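Local structure of 336aa long hypothetical dTDP-glucose 4,6-dehydratase (Pyrococcus horikoshii, 2HUN) at residues A64-V69 with R114-E119; P28-I33 with L229-G234; A45-L50 with P54-V59. The protein probably catalyses the NAD(+)-dependent 4,6-dehydration of dTDP-glucose, carrying its bound NAD on a Rossmann-fold domain. One frame throughout, in Å; residues are numbered along the deposited sequence.

All three contacts belong to the NAD-binding Rossmann fold. Contacts 2 and 3 share the sheet, where strands 31-36 and 56-60 run side by side: Val-32 N lies 2.8 Å from Arg-55 O, and Val-32 O lies equally near Thr-57 N, probable hydrogen bonds that tie the two contacts together. Strand 56-60 leads on to helix 66-74, so contact 3 is followed by contact 1, and Leu-68 CD2 packs 4.3 Å from Val-59 CG1. Contacts 1 and 2 do not touch, their nearest atoms being about 8 Å apart. The side chain of Leu-47 in contact 3 stays about 9 Å from NAD, and that of Tyr-66 in contact 1 about 12 Å; in contact 2 the Leu-231 side chain is about 10 Å from that of NAD-binding Leu-82.

Contact 1: A64-V69 with R114-E119; sequences ADYELV and RRENPE
Tyr-66 and Arg-115 mark the closest approach of the two backbones, yet their CA atoms are 10.8 Å apart, so long side chains must span the gap. Tyr-66 stands in the first turn of helix 66-74, which Asp-65 N-caps through a weak bond from Leu-68 N to OD1; Arg-115 stands in the last turn of helix 96-116. With CG anti to the backbone N (chi1 -170°), the tyrosine ring reaches out to the arginine, whose chain bends at chi3 (54°) and brings its guanidinium back to the phenol end of the ring, which it meets obliquely. The hydroxyl lies 3.0 Å above one guanidinium face, near the rim, and the two planes are 28° apart. Tyr-66 OH is also 3.0 Å from Arg-115 NE, but the angle is too poor for a hydrogen bond. Packing therefore holds the pair, with CE2 of Tyr-66 3.6 Å from Arg-115 CZ. If Tyr-66 were an alanine, Arg-115 would probably lose the surface it rests on and its guanidinium be set free to turn. The contact joins two surface helices of a Rossmann fold: helix 66-74, after strand 56-60, and helix 96-116, which leads into strand 121-127.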
# COMPACT_ATOMS: atom_id res chain seq x y z
N ALA A 64 -11.74 -11.71 6.85
CA ALA A 64 -12.32 -10.39 7.10
C ALA A 64 -13.42 -10.46 8.15
O ALA A 64 -14.03 -9.44 8.48
CB ALA A 64 -12.88 -9.83 5.80
N ASP A 65 -13.67 -11.65 8.68
CA ASP A 65 -14.70 -11.86 9.70
C ASP A 65 -13.99 -11.75 11.05
O ASP A 65 -13.53 -12.75 11.59
CB ASP A 65 -15.30 -13.26 9.55
CG ASP A 65 -16.47 -13.51 10.50
OD1 ASP A 65 -16.59 -12.79 11.51
OD2 ASP A 65 -17.25 -14.45 10.24
N TYR A 66 -13.92 -10.53 11.58
CA TYR A 66 -13.23 -10.32 12.85
C TYR A 66 -13.63 -11.26 13.98
O TYR A 66 -12.77 -11.90 14.58
CB TYR A 66 -13.40 -8.87 13.33
CG TYR A 66 -12.50 -8.57 14.51
CD1 TYR A 66 -11.12 -8.51 14.36
CD2 TYR A 66 -13.03 -8.46 15.80
CE1 TYR A 66 -10.27 -8.36 15.45
CE2 TYR A 66 -12.19 -8.30 16.91
CZ TYR A 66 -10.81 -8.26 16.72
OH TYR A 66 -9.98 -8.15 17.81
N GLU A 67 -14.92 -11.36 14.25
CA GLU A 67 -15.41 -12.23 15.32
C GLU A 67 -14.92 -13.67 15.22
O GLU A 67 -14.58 -14.29 16.22
CB GLU A 67 -16.95 -12.21 15.37
CG GLU A 67 -17.51 -10.86 15.78
CD GLU A 67 -16.95 -10.39 17.11
OE1 GLU A 67 -17.02 -11.16 18.09
OE2 GLU A 67 -16.44 -9.25 17.18
N LEU A 68 -14.90 -14.21 14.00
CA LEU A 68 -14.44 -15.57 13.81
C LEU A 68 -12.91 -15.64 13.88
O LEU A 68 -12.34 -16.49 14.57
CB LEU A 68 -14.90 -16.09 12.45
CG LEU A 68 -14.48 -17.52 12.08
CD1 LEU A 68 -15.31 -18.53 12.86
CD2 LEU A 68 -14.67 -17.72 10.58
N VAL A 69 -12.25 -14.73 13.17
CA VAL A 69 -10.79 -14.72 13.12
C VAL A 69 -10.09 -14.48 14.46
O VAL A 69 -9.09 -15.14 14.76
CB VAL A 69 -10.30 -13.67 12.10
CG1 VAL A 69 -8.78 -13.56 12.14
CG2 VAL A 69 -10.76 -14.05 10.71
N ARG A 114 -3.09 -7.66 17.04
CA ARG A 114 -2.71 -6.65 18.03
C ARG A 114 -3.71 -6.51 19.17
O ARG A 114 -3.35 -6.08 20.27
CB ARG A 114 -2.47 -5.28 17.35
CG ARG A 114 -3.71 -4.54 16.85
CD ARG A 114 -4.28 -3.59 17.90
NE ARG A 114 -5.40 -2.81 17.37
CZ ARG A 114 -6.07 -1.88 18.04
NH1 ARG A 114 -5.73 -1.59 19.30
NH2 ARG A 114 -7.08 -1.23 17.47
N ARG A 115 -4.96 -6.87 18.93
CA ARG A 115 -5.98 -6.77 19.97
C ARG A 115 -5.99 -8.01 20.87
O ARG A 115 -6.20 -7.90 22.08
CB ARG A 115 -7.37 -6.57 19.36
CG ARG A 115 -7.55 -5.23 18.68
CD ARG A 115 -8.90 -5.12 17.98
NE ARG A 115 -10.02 -5.40 18.89
CZ ARG A 115 -11.30 -5.22 18.58
NH1 ARG A 115 -11.65 -4.74 17.39
NH2 ARG A 115 -12.24 -5.53 19.46
N GLU A 116 -5.74 -9.18 20.29
CA GLU A 116 -5.77 -10.43 21.06
C GLU A 116 -4.44 -11.08 21.43
O GLU A 116 -4.30 -11.59 22.54
CB GLU A 116 -6.59 -11.48 20.30
CG GLU A 116 -8.07 -11.16 20.13
CD GLU A 116 -8.86 -11.33 21.41
OE1 GLU A 116 -8.30 -11.85 22.40
OE2 GLU A 116 -10.05 -10.95 21.42
N ASN A 117 -3.48 -11.08 20.51
CA ASN A 117 -2.22 -11.76 20.78
C ASN A 117 -1.04 -11.14 20.02
O ASN A 117 -0.53 -11.73 19.07
CB ASN A 117 -2.37 -13.23 20.40
CG ASN A 117 -1.19 -14.07 20.82
OD1 ASN A 117 -0.47 -13.72 21.76
ND2 ASN A 117 -0.97 -15.18 20.12
N PRO A 118 -0.58 -9.97 20.45
CA PRO A 118 0.54 -9.28 19.80
C PRO A 118 1.87 -10.03 19.73
O PRO A 118 2.77 -9.62 19.01
CB PRO A 118 0.64 -7.97 20.58
CG PRO A 118 0.16 -8.35 21.95
CD PRO A 118 -1.04 -9.21 21.63
N GLU A 119 1.99 -11.13 20.47
CA GLU A 119 3.24 -11.89 20.45
C GLU A 119 3.26 -13.01 19.41
O GLU A 119 4.29 -13.66 19.21
CB GLU A 119 3.51 -12.47 21.84
CG GLU A 119 3.33 -11.44 22.94
CD GLU A 119 3.78 -11.95 24.30
OE1 GLU A 119 3.51 -13.13 24.61
OE2 GLU A 119 4.39 -11.16 25.05

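Contact 2: P28-I33 with L229-G234; sequences PDWEVI and LVLLKG
Trp-30 points the six-membered part of its indole at two consecutive leucines, Leu-231 and Leu-232, in the last turn of helix 220-233. The backbones stay well apart, with 12.9 Å between the CA atoms of Trp-30 and Leu-232, and a tryptophan suits the place because its large, flat and mostly apolar ring can span much of that distance. Its CG sits beside the backbone N and anti to the carbonyl carbon (chi1 -76°), which sends the ring away from the strand that follows and toward the helix. The leucines come from the other direction, and each offers CD2, but by different routes. In Leu-231 CG is anti to the backbone N (chi1 174°), and CD2 is the branch that carries the chain onward to within 4.0 Å of Trp-30 CZ3, meeting the ring obliquely. In Leu-232 CD1 continues the extended chain, while CD2 turns off it to sit at the ring edge, near the ring plane, 3.7 Å from Trp-30 CH2. That corner of the indole is shared, since Leu-231 CD2 is also only 4.1 Å from Trp-30 CH2.

In the Rossmann fold Trp-30 immediately precedes strand 31-36, in the parallel part of the central sheet. Its side chain also touches Ile-23 of helix 14-26 and Leu-6 of strand 5-9, and its ring stacks with His-27; Leu-231 packs on Leu-6 as well. The contact thus joins helix 220-233 to the beginnings of two adjacent strands.

Where this helix ends, Lys-233 N still bonds to Leu-229 O, and Gly-234 N bonds to Val-230 O at 2.8 Å. Glycine fits this first position beyond the helix, for a CB on it would clash with Val-230 O. The carbonyls of Val-230 and Leu-231 each accept a hydrogen bond from the guanidinium of Arg-121.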
# COMPACT_ATOMS: atom_id res chain seq x y z
N PRO A 28 6.20 -33.32 13.35
CA PRO A 28 5.30 -34.27 14.02
C PRO A 28 4.41 -33.68 15.12
O PRO A 28 3.27 -34.10 15.28
CB PRO A 28 6.25 -35.31 14.58
CG PRO A 28 7.44 -35.25 13.69
CD PRO A 28 7.59 -33.79 13.38
N ASP A 29 4.94 -32.72 15.87
CA ASP A 29 4.19 -32.12 16.97
C ASP A 29 3.49 -30.80 16.71
O ASP A 29 2.87 -30.23 17.60
CB ASP A 29 5.10 -31.97 18.19
CG ASP A 29 5.40 -33.31 18.85
OD1 ASP A 29 4.45 -34.04 19.17
OD2 ASP A 29 6.59 -33.62 19.04
N TRP A 30 3.59 -30.30 15.48
CA TRP A 30 2.94 -29.04 15.14
C TRP A 30 1.47 -29.29 14.81
O TRP A 30 1.08 -30.41 14.50
CB TRP A 30 3.63 -28.40 13.94
CG TRP A 30 4.94 -27.74 14.25
CD1 TRP A 30 5.86 -28.13 15.18
CD2 TRP A 30 5.52 -26.62 13.56
NE1 TRP A 30 6.98 -27.33 15.11
CE2 TRP A 30 6.79 -26.40 14.13
CE3 TRP A 30 5.08 -25.80 12.52
CZ2 TRP A 30 7.64 -25.37 13.68
CZ3 TRP A 30 5.92 -24.78 12.08
CH2 TRP A 30 7.19 -24.58 12.66
N GLU A 31 0.67 -28.23 14.90
CA GLU A 31 -0.75 -28.32 14.60
C GLU A 31 -1.15 -27.20 13.65
O GLU A 31 -0.59 -26.11 13.68
CB GLU A 31 -1.57 -28.21 15.88
CG GLU A 31 -1.43 -29.39 16.82
CD GLU A 31 -2.23 -29.20 18.09
OE1 GLU A 31 -3.45 -28.94 18.00
OE2 GLU A 31 -1.65 -29.30 19.19
N VAL A 32 -2.13 -27.48 12.80
CA VAL A 32 -2.59 -26.50 11.84
C VAL A 32 -4.10 -26.29 11.82
O VAL A 32 -4.88 -27.24 11.85
CB VAL A 32 -2.16 -26.89 10.42
CG1 VAL A 32 -2.88 -26.02 9.40
CG2 VAL A 32 -0.64 -26.75 10.28
N ILE A 33 -4.49 -25.03 11.79
CA ILE A 33 -5.89 -24.66 11.68
C ILE A 33 -5.91 -23.91 10.37
O ILE A 33 -5.24 -22.89 10.23
CB ILE A 33 -6.35 -23.71 12.78
CG1 ILE A 33 -6.33 -24.41 14.14
CG2 ILE A 33 -7.75 -23.20 12.45
CD1 ILE A 33 -6.66 -23.48 15.30
N LEU A 229 11.35 -20.94 6.80
CA LEU A 229 12.56 -20.30 7.27
C LEU A 229 12.25 -18.90 7.80
O LEU A 229 12.74 -18.51 8.86
CB LEU A 229 13.57 -20.22 6.13
CG LEU A 229 15.05 -20.21 6.49
CD1 LEU A 229 15.36 -21.35 7.46
CD2 LEU A 229 15.88 -20.36 5.22
N VAL A 230 11.46 -18.13 7.05
CA VAL A 230 11.09 -16.78 7.44
C VAL A 230 10.27 -16.84 8.74
O VAL A 230 10.44 -16.02 9.62
CB VAL A 230 10.25 -16.08 6.33
CG1 VAL A 230 9.66 -14.77 6.86
CG2 VAL A 230 11.14 -15.78 5.13
N LEU A 231 9.39 -17.83 8.84
CA LEU A 231 8.55 -18.00 10.03
C LEU A 231 9.40 -18.20 11.29
O LEU A 231 9.22 -17.52 12.28
CB LEU A 231 7.63 -19.21 9.86
CG LEU A 231 6.79 -19.62 11.08
CD1 LEU A 231 5.71 -18.58 11.34
CD2 LEU A 231 6.16 -21.00 10.84
N LEU A 232 10.33 -19.15 11.22
CA LEU A 232 11.19 -19.47 12.36
C LEU A 232 12.40 -18.56 12.59
O LEU A 232 12.85 -18.42 13.71
CB LEU A 232 11.68 -20.92 12.26
CG LEU A 232 10.66 -22.05 12.13
CD1 LEU A 232 11.39 -23.35 11.84
CD2 LEU A 232 9.83 -22.17 13.41
N LYS A 233 12.93 -17.96 11.53
CA LYS A 233 14.12 -17.12 11.70
C LYS A 233 14.05 -15.69 11.17
O LYS A 233 14.96 -14.90 11.41
CB LYS A 233 15.32 -17.82 11.07
CG LYS A 233 15.57 -19.22 11.61
CD LYS A 233 16.62 -19.90 10.78
CE LYS A 233 16.74 -21.39 11.05
NZ LYS A 233 17.72 -22.01 10.10
N GLY A 234 12.98 -15.36 10.45
CA GLY A 234 12.84 -14.02 9.90
C GLY A 234 12.70 -12.95 10.96
O GLY A 234 12.06 -13.16 12.00

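Contact 3: A45-L50 with P54-V59; sequences ANLKDL and PRYTFV
Tyr-56 meets the loop 45-50 at two points, the side chain of Leu-47 and the backbone carbonyl of Leu-50. Within that loop Leu-50 N bonds to Leu-47 O at 3.0 Å, a tight turn that brings both residues round to the tyrosine.

Along the second segment, Pro-54 leads out of the preceding turn with its ring directed away from the loop. Arg-55 ends at other partners: its NH1 bonds to Leu-24 O at the end of helix 14-26 and weakly to Pro-28 O. Tyr-56, the first residue of strand 56-60, carries the contact. Its CG is anti to the backbone N (chi1 175°), and the ring leaves the sheet toward the loop. Leu-47 CD1 lies obliquely to that ring, 4.0 Å from Tyr-56 CE1 and 3.5 Å from its OH, the two side chains crossing at about a right angle. Near the root of the ring, Leu-50 O is 3.7 Å from CD2 of Tyr-56, again oblique to the ring and not hydrogen-bonded to it. Thr-57 turns its side chain the other way, to the exposed side, where a small polar residue is at home. Phe-58 sends its ring to Met-12 and Leu-38.

Leucine suits position 47 because its branched end can also touch Ser-17 and Ile-20 of helix 14-26, the helix behind the glycine-rich turn of the Rossmann fold. Tyrosine serves two needs at once: the ring gives the loop an apolar surface, while the hydroxyl of this buried residue is satisfied by a hydrogen bond with Asn-34 ND2 on strand 31-36. No hydrogen bond crosses between loop and strand here; the ring meets Leu-47 by apolar packing, and the hydroxyl is paired with a side chain of the neighbouring strand.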
# COMPACT_ATOMS: atom_id res chain seq x y z
N ALA A 45 -10.18 -30.95 -2.31
CA ALA A 45 -9.48 -32.17 -2.70
C ALA A 45 -7.98 -32.07 -2.40
O ALA A 45 -7.31 -33.08 -2.22
CB ALA A 45 -9.71 -32.45 -4.18
N ASN A 46 -7.47 -30.84 -2.36
CA ASN A 46 -6.06 -30.60 -2.09
C ASN A 46 -5.63 -31.22 -0.76
O ASN A 46 -4.51 -31.72 -0.65
CB ASN A 46 -5.77 -29.10 -2.02
CG ASN A 46 -5.91 -28.41 -3.35
OD1 ASN A 46 -6.26 -29.03 -4.35
ND2 ASN A 46 -5.65 -27.11 -3.37
N LEU A 47 -6.51 -31.19 0.23
CA LEU A 47 -6.17 -31.71 1.55
C LEU A 47 -7.10 -32.80 2.10
O LEU A 47 -7.12 -33.03 3.31
CB LEU A 47 -6.15 -30.55 2.56
CG LEU A 47 -5.15 -29.41 2.31
CD1 LEU A 47 -5.41 -28.27 3.27
CD2 LEU A 47 -3.74 -29.95 2.48
N LYS A 48 -7.85 -33.47 1.23
CA LYS A 48 -8.77 -34.48 1.71
C LYS A 48 -8.14 -35.61 2.51
O LYS A 48 -8.76 -36.13 3.44
CB LYS A 48 -9.61 -35.06 0.57
CG LYS A 48 -8.90 -36.00 -0.38
CD LYS A 48 -9.91 -36.56 -1.37
CE LYS A 48 -9.29 -37.56 -2.34
NZ LYS A 48 -10.31 -38.03 -3.32
N ASP A 49 -6.91 -35.99 2.19
CA ASP A 49 -6.27 -37.08 2.92
C ASP A 49 -5.71 -36.66 4.28
O ASP A 49 -5.23 -37.50 5.04
CB ASP A 49 -5.16 -37.71 2.08
CG ASP A 49 -4.08 -36.73 1.70
OD1 ASP A 49 -4.38 -35.78 0.95
OD2 ASP A 49 -2.93 -36.92 2.15
N LEU A 50 -5.76 -35.37 4.59
CA LEU A 50 -5.29 -34.87 5.88
C LEU A 50 -6.48 -34.42 6.71
O LEU A 50 -6.36 -34.20 7.92
CB LEU A 50 -4.32 -33.69 5.70
CG LEU A 50 -2.96 -33.95 5.06
CD1 LEU A 50 -2.13 -32.67 5.07
CD2 LEU A 50 -2.23 -35.06 5.82
N PRO A 54 -5.50 -35.72 13.33
CA PRO A 54 -5.81 -34.96 14.55
C PRO A 54 -5.12 -33.60 14.69
O PRO A 54 -5.63 -32.70 15.37
CB PRO A 54 -5.43 -35.93 15.67
CG PRO A 54 -4.32 -36.73 15.05
CD PRO A 54 -4.87 -37.00 13.67
N ARG A 55 -3.96 -33.44 14.06
CA ARG A 55 -3.22 -32.18 14.15
C ARG A 55 -3.76 -31.11 13.20
O ARG A 55 -3.30 -29.97 13.23
CB ARG A 55 -1.75 -32.43 13.84
CG ARG A 55 -1.06 -33.39 14.79
CD ARG A 55 0.34 -33.68 14.28
NE ARG A 55 0.28 -34.24 12.94
CZ ARG A 55 1.32 -34.30 12.11
NH1 ARG A 55 2.49 -33.82 12.47
NH2 ARG A 55 1.17 -34.84 10.90
N TYR A 56 -4.73 -31.48 12.36
CA TYR A 56 -5.30 -30.56 11.39
C TYR A 56 -6.77 -30.22 11.69
O TYR A 56 -7.55 -31.08 12.07
CB TYR A 56 -5.19 -31.16 9.98
CG TYR A 56 -5.86 -30.34 8.89
CD1 TYR A 56 -5.18 -29.30 8.25
CD2 TYR A 56 -7.17 -30.61 8.51
CE1 TYR A 56 -5.81 -28.55 7.26
CE2 TYR A 56 -7.80 -29.86 7.53
CZ TYR A 56 -7.12 -28.83 6.91
OH TYR A 56 -7.75 -28.10 5.93
N THR A 57 -7.13 -28.95 11.53
CA THR A 57 -8.49 -28.50 11.76
C THR A 57 -8.84 -27.50 10.67
O THR A 57 -8.08 -26.55 10.43
CB THR A 57 -8.65 -27.77 13.11
OG1 THR A 57 -8.07 -28.55 14.15
CG2 THR A 57 -10.12 -27.54 13.42
N PHE A 58 -9.97 -27.70 10.01
CA PHE A 58 -10.40 -26.78 8.97
C PHE A 58 -11.54 -25.89 9.44
O PHE A 58 -12.53 -26.36 10.00
CB PHE A 58 -10.86 -27.53 7.71
CG PHE A 58 -11.55 -26.64 6.71
CD1 PHE A 58 -10.93 -25.49 6.23
CD2 PHE A 58 -12.84 -26.94 6.27
CE1 PHE A 58 -11.58 -24.65 5.33
CE2 PHE A 58 -13.50 -26.11 5.37
CZ PHE A 58 -12.87 -24.96 4.90
N VAL A 59 -11.38 -24.59 9.21
CA VAL A 59 -12.39 -23.62 9.58
C VAL A 59 -12.80 -22.83 8.35
O VAL A 59 -12.00 -22.08 7.78
CB VAL A 59 -11.87 -22.64 10.66
CG1 VAL A 59 -12.95 -21.60 10.97
CG2 VAL A 59 -11.51 -23.41 11.93